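Local coordinates for methionyl-tRNA formyltransferase (Clostridium thermocellum, PDB 1ZGH), which probably transfers a formyl group from 10-formyltetrahydrofolate to the amino group of methionine on initiator methionyl-tRNA, at residues L117-L120 against I121-I125; I211-Y214 against I215-L218. All coordinates share one frame; numbering follows the deposited sequence.

Interaction 1: residues L117-L120 against I121-I125; sequences LQNL and IERGI
The guanidinium of Arg123 takes the backbone O of Asn119 at its edge, in plane, while the side-chain amide of Asn119 stands beside it with the two planes 64° apart. The setting is a Schellman motif, which ends helix 116-122 in the formyl transferase region. Both interactions run through one nitrogen: Arg123 NH1 lies 2.9 Å from Asn119 O and 3.1 Å from Asn119 OD1, so this one nitrogen serves a main-chain and a side-chain acceptor of the same residue. The chain of Arg123, extended from CG to NE, runs alongside the Asn119 side chain and brings NH1 above the Asn119 carbonyl plane, off the lone-pair direction, at a C=O...N angle of 112°. The other end of the amide is engaged too, Asn119 ND2 donating to Gln193 O.

Gly124, with its positive phi, is the C' residue of the motif: its N bonds to Ile121 O, and Ile125 N reaches back 3.1 Å to Leu120 O. Reversal of the chain brings Ile125 against the last turn, where its CD1 meets CD2 of Leu120 at 3.8 Å, the hydrophobic contact that commonly accompanies this cap.

On the buried flank, Leu117 and Ile121 lie side by side, and both touch helix 156-178, at Ile159 among others. A chi1 of 174° sets CG of Leu117 beside the carbonyl carbon, and the CD1 branch is the one that reaches Ile121, meeting its CD1 at 3.5 Å in a close methyl-methyl approach.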
# COMPACT_ATOMS: atom_id res chain seq x y z
N LEU A 117 5.43 3.38 2.71
CA LEU A 117 5.72 4.54 1.86
C LEU A 117 6.43 5.65 2.64
O LEU A 117 7.46 6.16 2.21
CB LEU A 117 4.48 5.09 1.17
CG LEU A 117 4.77 6.41 0.41
CD1 LEU A 117 5.87 6.23 -0.64
CD2 LEU A 117 3.51 6.84 -0.26
N GLN A 118 5.88 5.99 3.80
CA GLN A 118 6.42 7.01 4.67
C GLN A 118 7.77 6.58 5.22
O GLN A 118 8.71 7.37 5.26
CB GLN A 118 5.44 7.36 5.81
CG GLN A 118 4.11 7.97 5.36
CD GLN A 118 3.11 6.97 4.78
OE1 GLN A 118 3.16 5.80 5.12
NE2 GLN A 118 2.21 7.44 3.87
N ASN A 119 7.91 5.30 5.58
CA ASN A 119 9.20 4.79 6.03
C ASN A 119 10.30 4.86 4.94
O ASN A 119 11.46 5.19 5.23
CB ASN A 119 9.06 3.39 6.58
CG ASN A 119 8.69 3.38 8.06
OD1 ASN A 119 9.45 3.90 8.91
ND2 ASN A 119 7.54 2.79 8.38
N LEU A 120 9.91 4.62 3.68
CA LEU A 120 10.85 4.72 2.54
C LEU A 120 11.26 6.18 2.23
O LEU A 120 12.43 6.46 2.04
CB LEU A 120 10.22 4.10 1.28
CG LEU A 120 10.07 2.57 1.34
CD1 LEU A 120 9.05 2.13 0.27
CD2 LEU A 120 11.41 1.88 1.16
N ILE A 121 10.26 7.07 2.16
CA ILE A 121 10.50 8.49 1.87
C ILE A 121 11.29 9.17 2.99
O ILE A 121 12.27 9.86 2.68
CB ILE A 121 9.22 9.25 1.51
CG1 ILE A 121 8.68 8.72 0.17
CG2 ILE A 121 9.49 10.81 1.38
CD1 ILE A 121 7.36 9.35 -0.27
N GLU A 122 10.95 8.92 4.26
CA GLU A 122 11.86 9.32 5.38
C GLU A 122 13.30 8.91 5.22
O GLU A 122 14.23 9.61 5.67
CB GLU A 122 11.39 8.71 6.70
CG GLU A 122 10.23 9.41 7.32
CD GLU A 122 9.94 8.85 8.71
OE1 GLU A 122 10.86 8.89 9.58
OE2 GLU A 122 8.83 8.34 8.90
N ARG A 123 13.53 7.72 4.68
CA ARG A 123 14.88 7.25 4.49
C ARG A 123 15.54 7.83 3.22
O ARG A 123 16.60 7.39 2.86
CB ARG A 123 14.92 5.73 4.51
CG ARG A 123 14.67 5.15 5.91
CD ARG A 123 14.41 3.66 5.91
NE ARG A 123 14.32 3.12 7.26
CZ ARG A 123 13.32 3.36 8.11
NH1 ARG A 123 12.29 4.12 7.76
NH2 ARG A 123 13.33 2.82 9.32
N GLY A 124 14.91 8.80 2.56
CA GLY A 124 15.45 9.37 1.32
C GLY A 124 15.48 8.43 0.12
O GLY A 124 16.28 8.63 -0.82
N ILE A 125 14.64 7.39 0.12
CA ILE A 125 14.67 6.42 -0.97
C ILE A 125 13.76 6.90 -2.12
O ILE A 125 12.61 7.29 -1.89
CB ILE A 125 14.27 5.02 -0.46
CG1 ILE A 125 15.33 4.48 0.50
CG2 ILE A 125 14.02 4.02 -1.61
CD1 ILE A 125 14.82 3.44 1.45

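Interaction 2: residues I211-Y214 against I215-L218; sequences IYDY and IRML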
# COMPACT_ATOMS: atom_id res chain seq x y z
N ILE A 211 10.76 18.87 4.75
CA ILE A 211 9.39 19.41 4.86
C ILE A 211 8.54 19.02 3.66
O ILE A 211 7.41 18.51 3.82
CB ILE A 211 9.35 20.92 5.13
CG1 ILE A 211 9.99 21.24 6.48
CG2 ILE A 211 7.90 21.43 5.14
CD1 ILE A 211 10.20 22.73 6.71
N TYR A 212 9.09 19.23 2.46
CA TYR A 212 8.44 18.84 1.22
C TYR A 212 8.07 17.33 1.22
O TYR A 212 6.93 16.98 0.89
CB TYR A 212 9.36 19.18 0.05
CG TYR A 212 8.83 18.80 -1.32
CD1 TYR A 212 7.90 19.60 -1.97
CD2 TYR A 212 9.29 17.64 -1.98
CE1 TYR A 212 7.45 19.26 -3.19
CE2 TYR A 212 8.83 17.28 -3.19
CZ TYR A 212 7.90 18.10 -3.82
OH TYR A 212 7.45 17.82 -5.08
N ASP A 213 9.03 16.49 1.61
CA ASP A 213 8.83 15.02 1.70
C ASP A 213 7.71 14.71 2.64
O ASP A 213 6.86 13.92 2.29
CB ASP A 213 10.12 14.29 2.09
CG ASP A 213 11.12 14.24 0.96
OD1 ASP A 213 10.70 14.43 -0.19
OD2 ASP A 213 12.32 14.05 1.22
N TYR A 214 7.72 15.33 3.83
CA TYR A 214 6.62 15.12 4.82
C TYR A 214 5.22 15.47 4.28
O TYR A 214 4.28 14.71 4.40
CB TYR A 214 6.88 15.87 6.14
CG TYR A 214 7.48 14.98 7.20
CD1 TYR A 214 8.73 14.39 7.01
CD2 TYR A 214 6.79 14.72 8.39
CE1 TYR A 214 9.28 13.54 7.98
CE2 TYR A 214 7.33 13.87 9.38
CZ TYR A 214 8.57 13.29 9.16
OH TYR A 214 9.14 12.51 10.12
N ILE A 215 5.09 16.65 3.66
CA ILE A 215 3.83 17.05 3.09
C ILE A 215 3.36 16.09 1.98
O ILE A 215 2.22 15.58 2.03
CB ILE A 215 3.85 18.49 2.54
CG1 ILE A 215 4.19 19.48 3.66
CG2 ILE A 215 2.47 18.80 1.87
CD1 ILE A 215 4.44 20.88 3.15
N ARG A 216 4.23 15.80 1.01
CA ARG A 216 3.82 14.93 -0.09
C ARG A 216 3.52 13.47 0.34
O ARG A 216 2.60 12.87 -0.20
CB ARG A 216 4.84 14.91 -1.22
CG ARG A 216 6.08 14.04 -0.99
CD ARG A 216 7.11 14.41 -2.03
NE ARG A 216 8.40 13.77 -1.83
CZ ARG A 216 8.74 12.56 -2.26
NH1 ARG A 216 7.91 11.80 -2.96
NH2 ARG A 216 9.96 12.14 -2.03
N MSE A 217 4.29 12.95 1.29
CA MSE A 217 4.21 11.53 1.69
C MSE A 217 2.94 11.27 2.50
O MSE A 217 2.52 10.13 2.60
CB MSE A 217 5.43 11.06 2.46
CG MSE A 217 5.44 11.37 3.96
SE MSE A 217 7.14 10.96 4.80
CE MSE A 217 6.54 11.09 6.76
N LEU A 218 2.35 12.33 3.06
CA LEU A 218 1.07 12.28 3.77
C LEU A 218 -0.17 12.82 3.03
O LEU A 218 -1.27 12.88 3.61
CB LEU A 218 1.24 12.95 5.13
CG LEU A 218 2.29 12.27 6.01
CD1 LEU A 218 2.80 13.20 7.11
CD2 LEU A 218 1.79 10.98 6.57
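Arg216 and Asp213 form an i to i+3 salt bridge on the last turns of helix 208-217, in the C-terminal domain, and the arginine can be followed outward atom by atom. Its CB lies near Tyr212 O, the acceptor for its own backbone N. Chi1 of 79° places CG between the backbone N and the carbonyl carbon, close to the carbonyl oxygens of the preceding turn, 3.4 Å from Asp213 O. The chain then extends, and CD passes the ring of Tyr212 at 3.5 Å from CE2. At the tip, NE and NH2 both grip one oxygen, Asp213 OD1, at 2.9 and 3.0 Å. This side-on grip keeps OD1 in the guanidinium plane, but the carboxylate is turned 68° from that plane and receives both nitrogens from the same face. The remaining nitrogen, NH1, donates to the main-chain oxygens of Leu152 and Gly154.

On another flank, Met217, a selenomethionine here, runs alongside Tyr214. Its CE sits 3.7 Å from the ring centroid, almost on the normal, a CH-pi contact, with SE above the same face at 4.7 Å, a longer Met-aromatic contact.

Two N-H donors from a cationic group on one oxygen would probably favour an ionised Asp213, while the NH1 bonds tie this helix end to the 152-154 segment.

Interactions 1 and 2 are both local contacts at the closing turns of a helix, one made largely by backbone capping, the other by side chains, in two family regions whose helices 116-122 and 208-217 pack together. Their centres lie about 10 Å apart. Ile121 and Gln118 join them: Ile121 CG2 packs on Asp213 CB at 3.6 Å, and Gln118 NE2 is a probable hydrogen-bond donor to Met217 O. Interaction 1 is buried along 117-121 but exposed at 122-124, where glycine geometry and Arg123's bonds to Asn119 dominate. Interaction 2 is buried at 215-218 and partly exposed at 211-214; across it a salt bridge and an aromatic contact prevail, and Tyr212 and Ile215 touch strand 233-243.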